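Local coordinates for protein leucine aminopeptidase (Legionella pneumophila, PDB 5GNE) that probably acts as a zinc-dependent aminopeptidase, removing residues one at a time from the amino termini of peptides, at residues Q139-Q144 with S210-M215; D156-F161 with V174-K179; E184-G189 with L366-E371; I257-V262 with E324-T329. One frame throughout, in Å; residues are numbered along the deposited sequence.

Interaction 1. Residues Q139-Q144 with S210-M215; sequences QWFKQQ and SVELEM
L213 of helix 202-221 packs against W140, F141 and Q144 of helix 132-151 in a buried, mainly apolar contact between two helices on the same face of the mixed sheet. No hydrogen bond joins them. The segments run nearly parallel, but their axes stay 11.7 Å apart, a gap that long side chains must bridge. L213 suits this task because its two methyl branches reach different partners: CD1 comes within 3.9 Å of W140 CZ3, while CD2 lies 4.1 Å from Q144 CB. F141 extends towards L213, its CG anti to the backbone N (chi1 177°), and slides past L213 in the opposite direction so that CE2 stands 3.9 Å from L213 CG.

In the α/β fold of the M28 zinc peptidases, helices pack on a mixed sheet, and here F141 also rests on V173 and T175 of strand 170-177. E212 crosses F141 at about a right angle. Its OE2 is 3.9 Å from F141 CE2, an oblique approach with ring and carboxylate planes 47° apart. The E212 side chain is about 8 Å from that of the zinc ligand H191. Within the first helix, Q144, with CG anti to the carbonyl carbon (chi1 -63°), lays that CG over the centre of the W140 indole, 3.4 Å above its plane; H120 stacks with the same aromatic residue.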
loop_
_atom_site.group_PDB
_atom_site.type_symbol
_atom_site.label_atom_id
_atom_site.label_comp_id
_atom_site.label_asym_id
_atom_site.label_seq_id
_atom_site.Cartn_x
_atom_site.Cartn_y
_atom_site.Cartn_z
ATOM N N GLN A 139 10.183 0.916 -12.813
ATOM C CA GLN A 139 10.489 1.865 -13.889
ATOM C C GLN A 139 9.309 2.054 -14.813
ATOM O O GLN A 139 9.012 3.170 -15.235
ATOM C CB GLN A 139 11.718 1.426 -14.685
ATOM C CG GLN A 139 12.958 1.405 -13.836
ATOM C CD GLN A 139 14.131 0.769 -14.517
ATOM O OE1 GLN A 139 13.988 -0.207 -15.252
ATOM N NE2 GLN A 139 15.314 1.316 -14.275
ATOM N N TRP A 140 8.657 0.952 -15.143
ATOM C CA TRP A 140 7.435 0.982 -15.934
ATOM C C TRP A 140 6.389 1.944 -15.345
ATOM O O TRP A 140 5.852 2.815 -16.033
ATOM C CB TRP A 140 6.874 -0.432 -16.061
ATOM C CG TRP A 140 5.696 -0.512 -16.954
ATOM C CD1 TRP A 140 5.706 -0.573 -18.321
ATOM C CD2 TRP A 140 4.323 -0.561 -16.559
ATOM N NE1 TRP A 140 4.426 -0.650 -18.797
ATOM C CE2 TRP A 140 3.553 -0.637 -17.741
ATOM C CE3 TRP A 140 3.666 -0.544 -15.321
ATOM C CZ2 TRP A 140 2.159 -0.701 -17.727
ATOM C CZ3 TRP A 140 2.275 -0.598 -15.305
ATOM C CH2 TRP A 140 1.538 -0.673 -16.502
ATOM N N PHE A 141 6.107 1.769 -14.063
ATOM C CA PHE A 141 5.108 2.564 -13.383
ATOM C C PHE A 141 5.406 4.045 -13.508
ATOM O O PHE A 141 4.524 4.833 -13.854
ATOM C CB PHE A 141 5.043 2.165 -11.902
ATOM C CG PHE A 141 4.077 2.973 -11.090
ATOM C CD1 PHE A 141 4.490 4.142 -10.461
ATOM C CD2 PHE A 141 2.770 2.546 -10.930
ATOM C CE1 PHE A 141 3.613 4.896 -9.707
ATOM C CE2 PHE A 141 1.875 3.270 -10.166
ATOM C CZ PHE A 141 2.296 4.461 -9.549
ATOM N N LYS A 142 6.668 4.408 -13.274
ATOM C CA LYS A 142 7.089 5.810 -13.311
ATOM C C LYS A 142 6.808 6.376 -14.689
ATOM O O LYS A 142 6.273 7.474 -14.846
ATOM C CB LYS A 142 8.575 5.959 -12.965
ATOM C CG LYS A 142 8.969 7.413 -12.672
ATOM C CD LYS A 142 10.473 7.663 -12.694
ATOM C CE LYS A 142 10.777 9.131 -12.414
ATOM N NZ LYS A 142 10.516 9.995 -13.610
ATOM N N GLN A 143 7.199 5.615 -15.689
ATOM C CA GLN A 143 7.045 6.041 -17.066
ATOM C C GLN A 143 5.572 6.126 -17.473
ATOM O O GLN A 143 5.201 7.004 -18.254
ATOM C CB GLN A 143 7.838 5.104 -17.966
ATOM C CG GLN A 143 7.374 5.034 -19.381
ATOM C CD GLN A 143 8.043 3.894 -20.093
ATOM O OE1 GLN A 143 9.258 3.905 -20.291
ATOM N NE2 GLN A 143 7.267 2.871 -20.438
ATOM N N GLN A 144 4.730 5.235 -16.939
ATOM C CA GLN A 144 3.278 5.330 -17.184
ATOM C C GLN A 144 2.725 6.659 -16.668
ATOM O O GLN A 144 1.841 7.258 -17.274
ATOM C CB GLN A 144 2.508 4.187 -16.525
ATOM C CG GLN A 144 2.835 2.811 -17.032
ATOM C CD GLN A 144 2.508 2.637 -18.497
ATOM O OE1 GLN A 144 3.409 2.491 -19.317
ATOM N NE2 GLN A 144 1.220 2.660 -18.835
ATOM N N SER A 210 -3.052 -1.227 -10.514
ATOM C CA SER A 210 -3.872 -0.886 -11.672
ATOM C C SER A 210 -4.950 0.131 -11.296
ATOM O O SER A 210 -5.245 1.062 -12.048
ATOM C CB SER A 210 -4.497 -2.152 -12.289
ATOM O OG SER A 210 -5.560 -2.647 -11.486
ATOM N N VAL A 211 -5.572 -0.082 -10.147
ATOM C CA VAL A 211 -6.638 0.803 -9.704
ATOM C C VAL A 211 -6.171 2.243 -9.554
ATOM O O VAL A 211 -6.848 3.171 -9.996
ATOM C CB VAL A 211 -7.248 0.296 -8.395
ATOM C CG1 VAL A 211 -8.119 1.372 -7.717
ATOM C CG2 VAL A 211 -8.059 -0.987 -8.692
ATOM N N GLU A 212 -5.004 2.440 -8.961
ATOM C CA GLU A 212 -4.526 3.799 -8.738
ATOM C C GLU A 212 -4.013 4.401 -10.024
ATOM O O GLU A 212 -4.080 5.632 -10.192
ATOM C CB GLU A 212 -3.466 3.853 -7.620
ATOM C CG GLU A 212 -2.106 3.281 -7.940
ATOM C CD GLU A 212 -1.087 3.556 -6.826
ATOM O OE1 GLU A 212 -1.309 4.460 -5.985
ATOM O OE2 GLU A 212 -0.074 2.833 -6.767
ATOM N N LEU A 213 -3.502 3.569 -10.928
ATOM C CA LEU A 213 -3.068 4.083 -12.232
ATOM C C LEU A 213 -4.254 4.633 -12.995
ATOM O O LEU A 213 -4.178 5.730 -13.540
ATOM C CB LEU A 213 -2.373 3.008 -13.059
ATOM C CG LEU A 213 -0.850 3.148 -13.015
ATOM C CD1 LEU A 213 -0.195 1.995 -13.731
ATOM C CD2 LEU A 213 -0.387 4.488 -13.618
ATOM N N GLU A 214 -5.372 3.911 -12.977
ATOM C CA GLU A 214 -6.607 4.432 -13.574
ATOM C C GLU A 214 -7.109 5.711 -12.879
ATOM O O GLU A 214 -7.606 6.644 -13.534
ATOM C CB GLU A 214 -7.702 3.360 -13.581
ATOM C CG GLU A 214 -9.007 3.777 -14.273
ATOM C CD GLU A 214 -8.833 4.282 -15.713
ATOM O OE1 GLU A 214 -7.774 4.031 -16.333
ATOM O OE2 GLU A 214 -9.776 4.919 -16.234
ATOM N N MET A 215 -7.034 5.732 -11.558
ATOM C CA MET A 215 -7.394 6.939 -10.808
ATOM C C MET A 215 -6.590 8.142 -11.295
ATOM O O MET A 215 -7.155 9.198 -11.617
ATOM C CB MET A 215 -7.164 6.715 -9.331
ATOM C CG MET A 215 -8.277 5.892 -8.688
ATOM S SD MET A 215 -7.686 5.311 -7.096
ATOM C CE MET A 215 -7.514 6.895 -6.274
#

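Interaction 2. Residues D156-F161 with V174-K179; sequences DVESYF and VTVIGK
V157 to Y160 pair with V174 to I177 as an antiparallel β-hairpin, whose first strand, 157-164, is an outermost strand of the mixed sheet. E158 with V176 and Y160 with V174 are the hydrogen-bonded pairs, and in each both backbone N-H groups and both carbonyls are used. E158 N gives to V176 O at 3.2 Å, and V176 N returns a bond to E158 O at 3.0 Å. The Y160 pair is straighter, V174 N meeting Y160 O with an N-H...O angle of 171°. T175 and I177 turn their backbone polar groups the other way, to F232 and I230 of strand 230-235.

At the open end, D156 O accepts two donors from opposite faces of its carbonyl plane, each 2.8 Å away: G178 N, with an N-H...O angle of 132°, and K179 N, with a straighter one of 166°. G178 suits this bend because phi and psi are both positive; at these backbone angles a CB would collide with the carbonyl O of I177, so glycine fits. The carboxylate of D156 is paired with R154.

V157, S159, T175 and I177 face helices 132-151 and 202-221. On that side, S159 OG is held by D146 and K142, and T175 OG1 by F232 O, while I177 suits the apolar ground beneath V219 and F220. On the other face E158 and V176 lie side by side. There Y160 and V174 make a CH-pi contact, with V174 CB 3.7 Å above the ring plane, offset toward the rim.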
loop_
_atom_site.group_PDB
_atom_site.type_symbol
_atom_site.label_atom_id
_atom_site.label_comp_id
_atom_site.label_asym_id
_atom_site.label_seq_id
_atom_site.Cartn_x
_atom_site.Cartn_y
_atom_site.Cartn_z
ATOM N N ASP A 156 2.189 20.276 -14.118
ATOM C CA ASP A 156 1.797 20.522 -12.749
ATOM C C ASP A 156 2.217 19.356 -11.825
ATOM O O ASP A 156 1.670 19.172 -10.739
ATOM C CB ASP A 156 0.280 20.709 -12.761
ATOM C CG ASP A 156 -0.249 21.261 -11.491
ATOM O OD1 ASP A 156 0.557 21.765 -10.686
ATOM O OD2 ASP A 156 -1.477 21.165 -11.286
ATOM N N VAL A 157 3.210 18.586 -12.264
ATOM C CA VAL A 157 3.455 17.245 -11.758
ATOM C C VAL A 157 4.895 17.014 -11.316
ATOM O O VAL A 157 5.765 17.861 -11.504
ATOM C CB VAL A 157 3.128 16.178 -12.817
ATOM C CG1 VAL A 157 1.683 16.260 -13.207
ATOM C CG2 VAL A 157 4.015 16.371 -14.047
ATOM N N GLU A 158 5.117 15.866 -10.685
ATOM C CA GLU A 158 6.454 15.440 -10.313
ATOM C C GLU A 158 6.469 13.914 -10.212
ATOM O O GLU A 158 5.424 13.298 -9.931
ATOM C CB GLU A 158 6.832 16.092 -8.999
ATOM C CG GLU A 158 8.284 16.409 -8.809
ATOM C CD GLU A 158 8.514 17.097 -7.473
ATOM O OE1 GLU A 158 7.521 17.590 -6.880
ATOM O OE2 GLU A 158 9.682 17.175 -7.032
ATOM N N SER A 159 7.607 13.293 -10.517
ATOM C CA SER A 159 7.788 11.859 -10.254
ATOM C C SER A 159 9.243 11.560 -9.920
ATOM O O SER A 159 10.143 12.044 -10.586
ATOM C CB SER A 159 7.316 11.003 -11.436
ATOM O OG SER A 159 8.186 11.120 -12.546
ATOM N N TYR A 160 9.473 10.772 -8.874
ATOM C CA TYR A 160 10.832 10.382 -8.508
ATOM C C TYR A 160 10.913 9.023 -7.859
ATOM O O TYR A 160 9.950 8.549 -7.267
ATOM C CB TYR A 160 11.454 11.414 -7.585
ATOM C CG TYR A 160 10.581 11.838 -6.439
ATOM C CD1 TYR A 160 9.579 12.790 -6.621
ATOM C CD2 TYR A 160 10.759 11.315 -5.165
ATOM C CE1 TYR A 160 8.779 13.203 -5.561
ATOM C CE2 TYR A 160 9.971 11.726 -4.104
ATOM C CZ TYR A 160 8.985 12.670 -4.301
ATOM O OH TYR A 160 8.197 13.084 -3.245
ATOM N N PHE A 161 12.072 8.393 -7.984
ATOM C CA PHE A 161 12.372 7.192 -7.235
ATOM C C PHE A 161 12.728 7.526 -5.810
ATOM O O PHE A 161 13.355 8.542 -5.547
ATOM C CB PHE A 161 13.501 6.425 -7.888
ATOM C CG PHE A 161 13.161 5.944 -9.246
ATOM C CD1 PHE A 161 12.217 4.947 -9.415
ATOM C CD2 PHE A 161 13.754 6.513 -10.370
ATOM C CE1 PHE A 161 11.876 4.499 -10.680
ATOM C CE2 PHE A 161 13.416 6.071 -11.651
ATOM C CZ PHE A 161 12.477 5.061 -11.806
ATOM N N VAL A 174 7.268 7.610 -6.346
ATOM C CA VAL A 174 6.357 8.624 -5.846
ATOM C C VAL A 174 6.002 9.548 -7.011
ATOM O O VAL A 174 6.893 10.058 -7.688
ATOM C CB VAL A 174 7.010 9.438 -4.701
ATOM C CG1 VAL A 174 6.089 10.563 -4.188
ATOM C CG2 VAL A 174 7.403 8.521 -3.565
ATOM N N THR A 175 4.707 9.745 -7.259
ATOM C CA THR A 175 4.241 10.700 -8.264
ATOM C C THR A 175 3.218 11.615 -7.617
ATOM O O THR A 175 2.627 11.256 -6.593
ATOM C CB THR A 175 3.595 10.035 -9.453
ATOM O OG1 THR A 175 2.291 9.571 -9.076
ATOM C CG2 THR A 175 4.460 8.886 -9.958
ATOM N N VAL A 176 3.057 12.816 -8.170
ATOM C CA VAL A 176 2.118 13.777 -7.618
ATOM C C VAL A 176 1.495 14.608 -8.709
ATOM O O VAL A 176 2.177 15.077 -9.611
ATOM C CB VAL A 176 2.782 14.738 -6.571
ATOM C CG1 VAL A 176 3.990 15.446 -7.146
ATOM C CG2 VAL A 176 1.765 15.760 -6.061
ATOM N N ILE A 177 0.187 14.802 -8.617
ATOM C CA ILE A 177 -0.484 15.725 -9.507
ATOM C C ILE A 177 -0.890 16.975 -8.714
ATOM O O ILE A 177 -1.558 16.894 -7.662
ATOM C CB ILE A 177 -1.706 15.084 -10.161
ATOM C CG1 ILE A 177 -1.323 13.783 -10.861
ATOM C CG2 ILE A 177 -2.304 16.027 -11.182
ATOM C CD1 ILE A 177 -2.505 13.061 -11.387
ATOM N N GLY A 178 -0.478 18.129 -9.225
ATOM C CA GLY A 178 -0.738 19.391 -8.573
ATOM C C GLY A 178 0.328 19.699 -7.535
ATOM O O GLY A 178 0.002 19.967 -6.385
ATOM N N LYS A 179 1.599 19.660 -7.950
ATOM C CA LYS A 179 2.749 19.901 -7.060
ATOM C C LYS A 179 2.676 21.278 -6.399
ATOM O O LYS A 179 3.245 21.493 -5.337
ATOM C CB LYS A 179 4.079 19.732 -7.797
ATOM C CG LYS A 179 4.329 20.746 -8.892
ATOM C CD LYS A 179 5.765 20.650 -9.373
ATOM C CE LYS A 179 6.190 21.896 -10.132
ATOM N NZ LYS A 179 7.578 21.739 -10.619
#

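Interaction 3. Residues E184-G189 with L366-E371; sequences EAIVIG and LAFIVE. With SO4 (sulfate ion), chain E.
I186 and I188 of strand 185-191 meet F368 and I369 of helix 355-373 in a contact made by van der Waals packing. I186 brings its CG2 branch to 3.8 Å from F368 CE2, and two residues further along the strand I188 brings CD1 to 4.1 Å from F368 CD2. Both isoleucines run past the phenylalanine in the opposite direction to it, meeting neighbouring carbons, CE2 and CD2, obliquely from opposite sides of the ring plane. F368 reaches the sheet because CG is anti to the backbone N (chi1 -170°). I188 CD1 also lies 4.2 Å from I369 CG1, those two side chains crossing at about a right angle. Branched and aromatic groups suit a place buried between strand and helix, where M215 of helix 202-221 also touches I188 and I369.

The helix segment is antiparallel to the strand, at 169°, with axes 9.9 Å apart, as expected for a helix lying on the sheet of an α/β zinc exopeptidase. Strand 185-191 is interior in that sheet and carries the zinc ligand H191 beyond this contact.

Backbone hydrogen bonds fix the strand edge to edge: I186 pairs with P229 and Y231, at the start of strand 230-235, whereas on the other side A185 pairs with P258 and K260, and V187 with A261.

Polar contacts gather at the strand's start. E184 N donates to O3 of a sulfate ion at 2.7 Å, and R228 and, weakly, K260 bind the same anion, which probably comes from the crystallisation liquor.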
loop_
_atom_site.group_PDB
_atom_site.type_symbol
_atom_site.label_atom_id
_atom_site.label_comp_id
_atom_site.label_asym_id
_atom_site.label_seq_id
_atom_site.Cartn_x
_atom_site.Cartn_y
_atom_site.Cartn_z
ATOM N N GLU A 184 -2.573 20.319 2.677
ATOM C CA GLU A 184 -2.101 18.993 2.988
ATOM C C GLU A 184 -2.500 18.083 1.853
ATOM O O GLU A 184 -3.571 18.204 1.265
ATOM C CB GLU A 184 -2.685 18.488 4.301
ATOM C CG GLU A 184 -2.400 19.347 5.519
ATOM C CD GLU A 184 -3.162 18.867 6.734
ATOM O OE1 GLU A 184 -2.534 18.247 7.617
ATOM O OE2 GLU A 184 -4.390 19.104 6.804
ATOM N N ALA A 185 -1.595 17.188 1.522
ATOM C CA ALA A 185 -1.757 16.357 0.360
ATOM C C ALA A 185 -2.663 15.148 0.640
ATOM O O ALA A 185 -2.956 14.799 1.791
ATOM C CB ALA A 185 -0.399 15.908 -0.144
ATOM N N ILE A 186 -3.088 14.511 -0.439
ATOM C CA ILE A 186 -3.770 13.248 -0.353
ATOM C C ILE A 186 -2.823 12.241 -0.941
ATOM O O ILE A 186 -2.149 12.538 -1.903
ATOM C CB ILE A 186 -5.104 13.272 -1.080
ATOM C CG1 ILE A 186 -6.021 14.263 -0.382
ATOM C CG2 ILE A 186 -5.780 11.912 -1.037
ATOM C CD1 ILE A 186 -7.153 14.653 -1.263
ATOM N N VAL A 187 -2.711 11.081 -0.300
ATOM C CA VAL A 187 -1.837 10.027 -0.778
ATOM C C VAL A 187 -2.631 8.757 -1.111
ATOM O O VAL A 187 -3.441 8.265 -0.298
ATOM C CB VAL A 187 -0.735 9.697 0.250
ATOM C CG1 VAL A 187 0.084 8.511 -0.209
ATOM C CG2 VAL A 187 0.160 10.902 0.481
ATOM N N ILE A 188 -2.378 8.238 -2.300
ATOM C CA ILE A 188 -2.837 6.934 -2.731
ATOM C C ILE A 188 -1.613 6.041 -2.929
ATOM O O ILE A 188 -0.643 6.445 -3.599
ATOM C CB ILE A 188 -3.595 6.988 -4.095
ATOM C CG1 ILE A 188 -4.501 8.215 -4.188
ATOM C CG2 ILE A 188 -4.338 5.680 -4.339
ATOM C CD1 ILE A 188 -5.603 8.213 -3.155
ATOM N N GLY A 189 -1.647 4.824 -2.422
ATOM C CA GLY A 189 -0.497 3.952 -2.558
ATOM C C GLY A 189 -0.889 2.509 -2.783
ATOM O O GLY A 189 -1.980 2.080 -2.406
ATOM N N LEU A 366 -11.746 7.509 -6.510
ATOM C CA LEU A 366 -12.027 8.799 -7.140
ATOM C C LEU A 366 -12.958 9.661 -6.283
ATOM O O LEU A 366 -12.759 10.864 -6.185
ATOM C CB LEU A 366 -12.599 8.582 -8.534
ATOM C CG LEU A 366 -11.545 8.127 -9.557
ATOM C CD1 LEU A 366 -12.134 7.696 -10.903
ATOM C CD2 LEU A 366 -10.524 9.209 -9.781
ATOM N N ALA A 367 -13.976 9.062 -5.664
ATOM C CA ALA A 367 -14.819 9.789 -4.701
ATOM C C ALA A 367 -13.961 10.327 -3.533
ATOM O O ALA A 367 -14.095 11.487 -3.087
ATOM C CB ALA A 367 -15.920 8.900 -4.191
ATOM N N PHE A 368 -13.080 9.461 -3.042
ATOM C CA PHE A 368 -12.100 9.829 -2.034
ATOM C C PHE A 368 -11.309 11.066 -2.460
ATOM O O PHE A 368 -11.254 12.062 -1.747
ATOM C CB PHE A 368 -11.190 8.632 -1.794
ATOM C CG PHE A 368 -10.275 8.771 -0.620
ATOM C CD1 PHE A 368 -10.732 8.551 0.673
ATOM C CD2 PHE A 368 -8.923 9.027 -0.820
ATOM C CE1 PHE A 368 -9.851 8.645 1.757
ATOM C CE2 PHE A 368 -8.049 9.123 0.242
ATOM C CZ PHE A 368 -8.511 8.925 1.534
ATOM N N ILE A 369 -10.730 11.003 -3.652
ATOM C CA ILE A 369 -9.953 12.107 -4.184
ATOM C C ILE A 369 -10.790 13.379 -4.388
ATOM O O ILE A 369 -10.345 14.475 -4.082
ATOM C CB ILE A 369 -9.290 11.715 -5.501
ATOM C CG1 ILE A 369 -8.133 10.750 -5.251
ATOM C CG2 ILE A 369 -8.728 12.925 -6.204
ATOM C CD1 ILE A 369 -7.520 10.285 -6.531
ATOM N N VAL A 370 -12.016 13.249 -4.878
ATOM C CA VAL A 370 -12.821 14.447 -5.123
ATOM C C VAL A 370 -13.278 15.068 -3.811
ATOM O O VAL A 370 -13.146 16.277 -3.600
ATOM C CB VAL A 370 -14.059 14.148 -6.009
ATOM C CG1 VAL A 370 -15.011 15.331 -6.026
ATOM C CG2 VAL A 370 -13.624 13.820 -7.423
ATOM N N GLU A 371 -13.853 14.272 -2.925
ATOM C CA GLU A 371 -14.426 14.880 -1.743
ATOM C C GLU A 371 -13.364 15.428 -0.778
ATOM O O GLU A 371 -13.613 16.427 -0.091
ATOM C CB GLU A 371 -15.371 13.916 -1.058
ATOM C CG GLU A 371 -16.530 13.520 -1.980
ATOM C CD GLU A 371 -17.554 14.628 -2.172
ATOM O OE1 GLU A 371 -17.370 15.724 -1.619
ATOM O OE2 GLU A 371 -18.571 14.408 -2.860
HETATM S S SO4 E . -5.512 22.362 4.709
HETATM O O1 SO4 E . -6.087 23.353 3.797
HETATM O O2 SO4 E . -6.537 21.415 5.159
HETATM O O3 SO4 E . -4.436 21.647 4.034
HETATM O O4 SO4 E . -4.949 23.062 5.862
#

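Interaction 4. Residues I257-V262 with E324-T329; sequences IPVKAV and EGFKTT. With SO4 (sulfate ion), chain E.
V262 lines up with T328 in a parallel β-bridge that joins strand 259-264 to strand 328-332 within the mixed sheet of the peptidase domain. V262 contributes the most buried area, and both of its backbone polar groups cross the gap. Its O accepts from T329 N at 2.7 Å, the donor lying nearly along the C=O axis, while its N gives only a weak bond to K327 O, with an N-H...O angle of 125°. The β-branched side chain suits this spot because its compact apolar branches pack against W321 of helix 318-323, which roofs that face of the sheet. Its CB sits 3.4 Å from K327 O and 3.9 Å from T328 OG1.

F326 comes next in buried area. It follows G325, whose positive phi makes it the C-prime residue of a Schellman motif ending that helix, so the chain turns from helix towards strand just before the ring. With CG anti to the carbonyl carbon (chi1 -60°), the phenyl group crosses V259 at about a right angle, CD1 lying 3.8 Å from V259 CB. L253 and, edge-to-face, W321 also pack against it.

K327 touches with its aliphatic root: CB is 3.9 Å from K260 O, after which the chain extends away past Y94 and D287. A lysine serves at this margin because its methylenes pack while its end leads away from strand 259-264. T329 OG1 is hydrogen-bonded to T294. Around F326, the carbonyl oxygen of V259 lies at the ring edge, in plane, 3.9 Å from CD1.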
loop_
_atom_site.group_PDB
_atom_site.type_symbol
_atom_site.label_atom_id
_atom_site.label_comp_id
_atom_site.label_asym_id
_atom_site.label_seq_id
_atom_site.Cartn_x
_atom_site.Cartn_y
_atom_site.Cartn_z
ATOM N N ILE A 257 6.580 17.256 3.808
ATOM C CA ILE A 257 5.318 17.296 3.077
ATOM C C ILE A 257 4.114 17.034 3.983
ATOM O O ILE A 257 4.015 15.967 4.598
ATOM C CB ILE A 257 5.310 16.285 1.933
ATOM C CG1 ILE A 257 6.427 16.608 0.935
ATOM C CG2 ILE A 257 3.976 16.311 1.212
ATOM C CD1 ILE A 257 6.775 15.448 0.020
ATOM N N PRO A 258 3.201 18.014 4.092
ATOM C CA PRO A 258 2.038 17.741 4.961
ATOM C C PRO A 258 0.999 16.872 4.260
ATOM O O PRO A 258 0.669 17.128 3.109
ATOM C CB PRO A 258 1.474 19.135 5.264
ATOM C CG PRO A 258 1.966 20.001 4.108
ATOM C CD PRO A 258 3.271 19.415 3.636
ATOM N N VAL A 259 0.439 15.915 4.992
ATOM C CA VAL A 259 -0.459 14.916 4.439
ATOM C C VAL A 259 -1.696 14.684 5.307
ATOM O O VAL A 259 -1.606 14.235 6.455
ATOM C CB VAL A 259 0.254 13.570 4.263
ATOM C CG1 VAL A 259 -0.767 12.471 3.979
ATOM C CG2 VAL A 259 1.296 13.661 3.170
ATOM N N LYS A 260 -2.853 14.942 4.712
ATOM C CA LYS A 260 -4.136 14.900 5.403
ATOM C C LYS A 260 -4.769 13.514 5.417
ATOM O O LYS A 260 -5.597 13.223 6.261
ATOM C CB LYS A 260 -5.077 15.888 4.679
ATOM C CG LYS A 260 -6.486 16.070 5.254
ATOM C CD LYS A 260 -7.348 16.870 4.270
ATOM C CE LYS A 260 -8.520 17.532 4.967
ATOM N NZ LYS A 260 -8.150 18.802 5.621
ATOM N N ALA A 261 -4.394 12.665 4.463
ATOM C CA ALA A 261 -5.095 11.398 4.256
ATOM C C ALA A 261 -4.353 10.455 3.346
ATOM O O ALA A 261 -3.811 10.862 2.320
ATOM C CB ALA A 261 -6.480 11.634 3.672
ATOM N N VAL A 262 -4.392 9.184 3.718
ATOM C CA VAL A 262 -3.706 8.129 3.003
ATOM C C VAL A 262 -4.650 6.935 2.773
ATOM O O VAL A 262 -5.299 6.429 3.707
ATOM C CB VAL A 262 -2.435 7.671 3.776
ATOM C CG1 VAL A 262 -1.700 6.563 2.994
ATOM C CG2 VAL A 262 -1.498 8.852 4.026
ATOM N N GLU A 324 3.648 6.806 11.943
ATOM C CA GLU A 324 4.278 8.122 11.944
ATOM C C GLU A 324 3.274 9.246 12.087
ATOM O O GLU A 324 3.572 10.402 11.766
ATOM C CB GLU A 324 5.097 8.332 10.662
ATOM C CG GLU A 324 6.306 7.435 10.555
ATOM C CD GLU A 324 7.435 7.805 11.529
ATOM O OE1 GLU A 324 7.236 8.652 12.421
ATOM O OE2 GLU A 324 8.545 7.252 11.381
ATOM N N GLY A 325 2.085 8.910 12.583
ATOM C CA GLY A 325 1.062 9.906 12.859
ATOM C C GLY A 325 0.207 10.344 11.683
ATOM O O GLY A 325 -0.525 11.312 11.792
ATOM N N PHE A 326 0.279 9.646 10.556
ATOM C CA PHE A 326 -0.583 9.997 9.438
ATOM C C PHE A 326 -1.890 9.238 9.432
ATOM O O PHE A 326 -1.929 8.085 9.838
ATOM C CB PHE A 326 0.126 9.756 8.127
ATOM C CG PHE A 326 1.380 10.557 7.965
ATOM C CD1 PHE A 326 1.332 11.848 7.500
ATOM C CD2 PHE A 326 2.602 9.992 8.225
ATOM C CE1 PHE A 326 2.485 12.564 7.306
ATOM C CE2 PHE A 326 3.765 10.701 8.033
ATOM C CZ PHE A 326 3.707 11.999 7.575
ATOM N N LYS A 327 -2.961 9.896 8.992
ATOM C CA LYS A 327 -4.284 9.271 8.913
ATOM C C LYS A 327 -4.422 8.377 7.696
ATOM O O LYS A 327 -4.090 8.735 6.582
ATOM C CB LYS A 327 -5.378 10.327 8.920
ATOM C CG LYS A 327 -5.495 11.035 10.269
ATOM C CD LYS A 327 -6.520 12.146 10.212
ATOM C CE LYS A 327 -6.758 12.773 11.560
ATOM N NZ LYS A 327 -7.995 13.587 11.505
ATOM N N THR A 328 -5.001 7.223 7.923
ATOM C CA THR A 328 -4.895 6.104 7.030
ATOM C C THR A 328 -6.220 5.392 6.866
ATOM O O THR A 328 -6.954 5.230 7.820
ATOM C CB THR A 328 -3.815 5.163 7.592
ATOM O OG1 THR A 328 -2.551 5.465 6.979
ATOM C CG2 THR A 328 -4.133 3.733 7.398
ATOM N N THR A 329 -6.539 4.993 5.643
ATOM C CA THR A 329 -7.674 4.099 5.416
ATOM C C THR A 329 -7.300 3.001 4.413
ATOM O O THR A 329 -6.485 3.224 3.513
ATOM C CB THR A 329 -8.913 4.865 4.918
ATOM O OG1 THR A 329 -10.001 3.947 4.775
ATOM C CG2 THR A 329 -8.662 5.502 3.569
HETATM S S SO4 E . -5.512 22.362 4.709
HETATM O O1 SO4 E . -6.087 23.353 3.797
HETATM O O2 SO4 E . -6.537 21.415 5.159
HETATM O O3 SO4 E . -4.436 21.647 4.034
HETATM O O4 SO4 E . -4.949 23.062 5.862
#

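Interactions 2 and 4 are edge-to-edge strand pairings in one mixed sheet, antiparallel at its margin and parallel in its interior, and both depend on backbone hydrogen bonds. Interactions 1 and 3 use side chains alone, one between helices and the other between helix and strand. Interactions 1, 3 and 4 are buried, whereas interaction 2 is only partly so. K142 NZ to S159 OG links interaction 1 to interaction 2, and M215 CE meets I369 CD1 between interactions 1 and 3. Interactions 3 and 4 share neighbouring strands, joined by V187 N to A261 O, and one sulfate ion. The contacts with V157, I177, I188 and I369 bring helix 202-221 up to both interactions 2 and 3.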